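Local coordinates for protein amide synthase (Vibrio cholerae, PDB 1L5A) that is VibH, an amide synthase of the nonribosomal peptide synthetase condensation family linked to vibriobactin biosynthesis, probably forming amide bonds, at residues 243-248 and 398-403; 365-368 and 374-377. All coordinates share one frame; numbering follows the deposited sequence.

Interaction 1. Residues 243-248 and 398-403; sequences ALYLES and PRFFEQ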
loop_
_atom_site.group_PDB
_atom_site.type_symbol
_atom_site.label_atom_id
_atom_site.label_comp_id
_atom_site.label_asym_id
_atom_site.label_seq_id
_atom_site.Cartn_x
_atom_site.Cartn_y
_atom_site.Cartn_z
ATOM N N ALA A 243 -22.903 -3.919 -21.001
ATOM C CA ALA A 243 -22.130 -4.923 -21.732
ATOM C C ALA A 243 -23.007 -6.128 -22.088
ATOM O O ALA A 243 -22.847 -6.729 -23.151
ATOM C CB ALA A 243 -20.941 -5.372 -20.915
ATOM N N LEU A 244 -23.918 -6.488 -21.190
ATOM C CA LEU A 244 -24.822 -7.610 -21.439
ATOM C C LEU A 244 -25.625 -7.266 -22.692
ATOM O O LEU A 244 -25.749 -8.069 -23.620
ATOM C CB LEU A 244 -25.784 -7.802 -20.258
ATOM C CG LEU A 244 -26.792 -8.953 -20.375
ATOM C CD1 LEU A 244 -26.052 -10.267 -20.652
ATOM C CD2 LEU A 244 -27.608 -9.062 -19.089
ATOM N N TYR A 245 -26.163 -6.049 -22.697
ATOM C CA TYR A 245 -26.962 -5.520 -23.797
ATOM C C TYR A 245 -26.239 -5.590 -25.135
ATOM O O TYR A 245 -26.825 -5.958 -26.148
ATOM C CB TYR A 245 -27.344 -4.074 -23.487
ATOM C CG TYR A 245 -27.740 -3.282 -24.697
ATOM C CD1 TYR A 245 -28.955 -3.507 -25.341
ATOM C CD2 TYR A 245 -26.881 -2.318 -25.223
ATOM C CE1 TYR A 245 -29.304 -2.787 -26.488
ATOM C CE2 TYR A 245 -27.219 -1.597 -26.365
ATOM C CZ TYR A 245 -28.429 -1.835 -26.992
ATOM O OH TYR A 245 -28.745 -1.127 -28.123
ATOM N N LEU A 246 -24.963 -5.234 -25.132
ATOM C CA LEU A 246 -24.160 -5.251 -26.339
ATOM C C LEU A 246 -23.908 -6.666 -26.814
ATOM O O LEU A 246 -23.366 -6.875 -27.897
ATOM C CB LEU A 246 -22.822 -4.537 -26.102
ATOM C CG LEU A 246 -22.866 -3.039 -25.744
ATOM C CD1 LEU A 246 -21.461 -2.558 -25.388
ATOM C CD2 LEU A 246 -23.435 -2.226 -26.910
ATOM N N GLU A 247 -24.300 -7.645 -26.011
ATOM C CA GLU A 247 -24.088 -9.037 -26.400
ATOM C C GLU A 247 -24.955 -9.347 -27.615
ATOM O O GLU A 247 -24.531 -10.035 -28.534
ATOM C CB GLU A 247 -24.441 -9.988 -25.250
ATOM C CG GLU A 247 -23.913 -11.397 -25.450
ATOM C CD GLU A 247 -22.402 -11.486 -25.307
ATOM O OE1 GLU A 247 -21.693 -10.586 -25.809
ATOM O OE2 GLU A 247 -21.922 -12.470 -24.705
ATOM N N SER A 248 -26.173 -8.821 -27.610
ATOM C CA SER A 248 -27.087 -9.025 -28.718
ATOM C C SER A 248 -26.988 -7.863 -29.694
ATOM O O SER A 248 -26.773 -8.061 -30.883
ATOM C CB SER A 248 -28.520 -9.122 -28.208
ATOM O OG SER A 248 -28.923 -7.899 -27.629
ATOM N N PRO A 398 -33.234 1.249 -25.132
ATOM C CA PRO A 398 -34.377 1.520 -24.249
ATOM C C PRO A 398 -35.268 0.301 -24.036
ATOM O O PRO A 398 -35.746 0.054 -22.926
ATOM C CB PRO A 398 -35.103 2.653 -24.964
ATOM C CG PRO A 398 -33.960 3.433 -25.561
ATOM C CD PRO A 398 -33.091 2.315 -26.140
ATOM N N ARG A 399 -35.479 -0.461 -25.104
ATOM C CA ARG A 399 -36.307 -1.656 -25.031
ATOM C C ARG A 399 -35.644 -2.629 -24.056
ATOM O O ARG A 399 -36.322 -3.261 -23.231
ATOM C CB ARG A 399 -36.450 -2.294 -26.427
ATOM N N PHE A 400 -34.318 -2.728 -24.148
ATOM C CA PHE A 400 -33.546 -3.608 -23.273
ATOM C C PHE A 400 -33.931 -3.387 -21.816
ATOM O O PHE A 400 -34.080 -4.346 -21.062
ATOM C CB PHE A 400 -32.045 -3.354 -23.433
ATOM C CG PHE A 400 -31.188 -4.158 -22.492
ATOM C CD1 PHE A 400 -30.776 -5.443 -22.827
ATOM C CD2 PHE A 400 -30.811 -3.633 -21.249
ATOM C CE1 PHE A 400 -30.003 -6.202 -21.942
ATOM C CE2 PHE A 400 -30.042 -4.379 -20.359
ATOM C CZ PHE A 400 -29.637 -5.671 -20.707
ATOM N N PHE A 401 -34.087 -2.126 -21.423
ATOM C CA PHE A 401 -34.451 -1.812 -20.050
ATOM C C PHE A 401 -35.914 -2.137 -19.782
ATOM O O PHE A 401 -36.282 -2.520 -18.669
ATOM C CB PHE A 401 -34.165 -0.335 -19.736
ATOM C CG PHE A 401 -32.705 -0.025 -19.588
ATOM C CD1 PHE A 401 -32.062 0.814 -20.491
ATOM C CD2 PHE A 401 -31.959 -0.610 -18.568
ATOM C CE1 PHE A 401 -30.693 1.065 -20.385
ATOM C CE2 PHE A 401 -30.590 -0.367 -18.452
ATOM C CZ PHE A 401 -29.954 0.470 -19.363
ATOM N N GLU A 402 -36.749 -1.987 -20.806
ATOM C CA GLU A 402 -38.168 -2.287 -20.670
ATOM C C GLU A 402 -38.349 -3.777 -20.384
ATOM O O GLU A 402 -39.204 -4.164 -19.583
ATOM C CB GLU A 402 -38.909 -1.897 -21.946
ATOM C CG GLU A 402 -39.271 -0.426 -22.028
ATOM C CD GLU A 402 -39.746 -0.029 -23.414
ATOM O OE1 GLU A 402 -40.267 -0.909 -24.135
ATOM O OE2 GLU A 402 -39.605 1.160 -23.778
ATOM N N GLN A 403 -37.533 -4.603 -21.037
ATOM C CA GLN A 403 -37.574 -6.049 -20.847
ATOM C C GLN A 403 -37.153 -6.437 -19.445
ATOM O O GLN A 403 -37.903 -7.075 -18.723
ATOM C CB GLN A 403 -36.633 -6.756 -21.814
ATOM C CG GLN A 403 -37.215 -7.112 -23.157
ATOM C CD GLN A 403 -36.225 -7.903 -23.987
ATOM O OE1 GLN A 403 -35.562 -8.810 -23.474
ATOM N NE2 GLN A 403 -36.122 -7.573 -25.274
#
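Phe400 lays one face of its ring on the root of the Tyr245 side chain, a compact example of how a pair of aromatic residues can join two helices. Tyr245 CB sits over the middle of that ring in a CH-pi contact, 3.7 Å from the Phe400 centroid and only 10° off the ring normal. The two rings form an offset edge-to-face pair, the edge of Tyr245 directed at the face of Phe400, with planes 71° apart and centroids separated by 5.4 Å. Alongside, Tyr245 CD1 packs on Phe400 CB at 3.6 Å. Leu244 adds a looser touch at the rim, where Leu244 CD2 lies 4.3 Å from Phe400 CZ, near the plane of that ring.

Both aromatic side chains extend with CG anti to the backbone N (chi1 176° in Phe400), which carries each ring out from its helix into the interface. Farther out, the tyrosine has a polar tether: its OH is hydrogen-bonded to ND1 of His393, and its ring stacks with Phe397. These partners, both from helix 387-409, should limit the rotation of the phenol. Within helix 234-249, Ser248 OG donates to Tyr245 O at 3.2 Å, joining Ser248 N on the same face of that carbonyl.

In the C-terminal half of the condensation domain, whose two halves each resemble chloramphenicol acetyltransferase, the contact thus pairs helix 234-249 with helix 387-409 through aromatic and apolar packing, with the Tyr245-His393 hydrogen bond added beside it. Leu244 also reaches Leu291 and Tyr294 of helix 291-307, while Pro398 and Glu402 rest on Tyr213 of strand 208-214.

Interaction 2. Residues 365-368 and 374-377; sequences TFRG and LCLD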
loop_
_atom_site.group_PDB
_atom_site.type_symbol
_atom_site.label_atom_id
_atom_site.label_comp_id
_atom_site.label_asym_id
_atom_site.label_seq_id
_atom_site.Cartn_x
_atom_site.Cartn_y
_atom_site.Cartn_z
ATOM N N THR A 365 -24.335 7.249 -22.509
ATOM C CA THR A 365 -24.144 8.035 -21.310
ATOM C C THR A 365 -25.333 7.995 -20.368
ATOM O O THR A 365 -26.488 8.058 -20.777
ATOM C CB THR A 365 -23.817 9.478 -21.662
ATOM O OG1 THR A 365 -22.427 9.571 -21.990
ATOM C CG2 THR A 365 -24.132 10.399 -20.498
ATOM N N PHE A 366 -25.034 7.861 -19.088
ATOM C CA PHE A 366 -26.087 7.830 -18.098
ATOM C C PHE A 366 -25.880 9.014 -17.171
ATOM O O PHE A 366 -24.877 9.082 -16.456
ATOM C CB PHE A 366 -26.035 6.525 -17.319
ATOM C CG PHE A 366 -26.529 5.337 -18.090
ATOM C CD1 PHE A 366 -25.637 4.475 -18.716
ATOM C CD2 PHE A 366 -27.899 5.050 -18.154
ATOM C CE1 PHE A 366 -26.102 3.323 -19.397
ATOM C CE2 PHE A 366 -28.371 3.915 -18.824
ATOM C CZ PHE A 366 -27.469 3.048 -19.447
ATOM N N ARG A 367 -26.802 9.970 -17.215
ATOM C CA ARG A 367 -26.695 11.130 -16.348
ATOM C C ARG A 367 -27.834 11.126 -15.349
ATOM O O ARG A 367 -28.990 10.868 -15.694
ATOM C CB ARG A 367 -26.680 12.441 -17.152
ATOM C CG ARG A 367 -27.281 12.357 -18.562
ATOM C CD ARG A 367 -27.242 13.714 -19.292
ATOM N NE ARG A 367 -28.368 14.554 -18.902
ATOM C CZ ARG A 367 -29.600 14.432 -19.390
ATOM N NH1 ARG A 367 -29.864 13.510 -20.309
ATOM N NH2 ARG A 367 -30.578 15.212 -18.931
ATOM N N GLY A 368 -27.491 11.392 -14.096
ATOM C CA GLY A 368 -28.487 11.411 -13.046
ATOM C C GLY A 368 -28.218 10.368 -11.979
ATOM O O GLY A 368 -27.064 10.029 -11.681
ATOM N N LEU A 374 -32.905 9.345 -13.917
ATOM C CA LEU A 374 -31.725 8.812 -14.577
ATOM C C LEU A 374 -32.008 8.712 -16.065
ATOM O O LEU A 374 -32.892 7.961 -16.487
ATOM C CB LEU A 374 -31.401 7.426 -14.033
ATOM C CG LEU A 374 -30.181 6.748 -14.644
ATOM C CD1 LEU A 374 -28.919 7.486 -14.218
ATOM C CD2 LEU A 374 -30.143 5.305 -14.193
ATOM N N CYS A 375 -31.257 9.466 -16.861
ATOM C CA CYS A 375 -31.443 9.449 -18.312
ATOM C C CYS A 375 -30.282 8.780 -19.050
ATOM O O CYS A 375 -29.153 8.729 -18.551
ATOM C CB CYS A 375 -31.628 10.874 -18.843
ATOM S SG CYS A 375 -32.941 11.771 -18.012
ATOM N N LEU A 376 -30.589 8.250 -20.231
ATOM C CA LEU A 376 -29.608 7.597 -21.079
ATOM C C LEU A 376 -29.490 8.413 -22.347
ATOM O O LEU A 376 -30.492 8.715 -22.983
ATOM C CB LEU A 376 -30.057 6.182 -21.447
ATOM C CG LEU A 376 -29.332 5.573 -22.663
ATOM C CD1 LEU A 376 -27.844 5.500 -22.398
ATOM C CD2 LEU A 376 -29.867 4.191 -22.962
ATOM N N ASP A 377 -28.268 8.782 -22.706
ATOM C CA ASP A 377 -28.041 9.550 -23.916
ATOM C C ASP A 377 -27.232 8.698 -24.870
ATOM O O ASP A 377 -26.138 8.250 -24.517
ATOM C CB ASP A 377 -27.254 10.821 -23.623
ATOM C CG ASP A 377 -27.925 11.703 -22.601
ATOM O OD1 ASP A 377 -29.172 11.791 -22.610
ATOM O OD2 ASP A 377 -27.194 12.326 -21.797
#
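The Phe366 ring carries Leu376 CD1 over one face, a CH-pi contact in which the methyl lies 4.0 Å from the ring centroid, displaced toward the rim. Cys375 O approaches the same ring obliquely. A second flat group, the Arg367 guanidinium, meets Asp377 OD1 at its edge and in its plane; the carboxylate is turned only 12° from it, so the two groups are nearly coplanar. This salt bridge spans 3.0 Å from Arg367 NH1 to Asp377 OD1, but as a hydrogen bond it is weak, with an angle of 124° at the hydrogen. Arg367 reaches it by bending at chi3 (-83°), which also brings Arg367 NH1 to 3.5 Å from Cys375 CB. The firmer partner of Asp377 OD1 is Ser212 OG of strand 208-214, which probably helps to hold the carboxylate.

Between these two groups of side chains runs a regular antiparallel pairing. Thr365 and Asp377 form one hydrogen-bonded pair, with Asp377 N 2.7 Å from Thr365 O; Arg367 and Cys375 form the next, with Cys375 N 2.9 Å from Arg367 O. Phe366 and Leu376 make the non-hydrogen-bonded pair between them. Alternation therefore sends the aromatic-aliphatic pair to one face of the sheet and Thr365, Arg367, Cys375 and Asp377 to the other. Gly368 is matched with Leu374 in a further non-hydrogen-bonded pair, where Leu374 CD1 packs 3.7 Å from Gly368 C.

The segments belong to a beta hairpin at the middle of a four-stranded mixed sheet. Strand 333-337 flanks 362-368, strand 208-214 flanks 374-381, and Phe397 of helix 387-409 packs against both Phe366 and Leu376.

Overall arrangement
Helix packing and strand pairing here build consecutive layers of one architecture. The centres of interactions 1 and 2 lie about 15 Å apart, and helix 387-409 connects them: while Phe400 faces helix 234-249, Phe401, the next residue, reaches the sheet, with Phe401 CZ 3.6 Å from Phe366 CZ. Along the chain, 243-248 comes first, the hairpin segments 365-368 and 374-377 follow, and 398-403 comes last, so the long-range helix contact brackets the local one. Strand 374-381 is followed in the chain by the shared helix. Within this condensation domain, the result is a helix sandwiched between the four-stranded sheet and helix 234-249, tying distant parts of the sequence together.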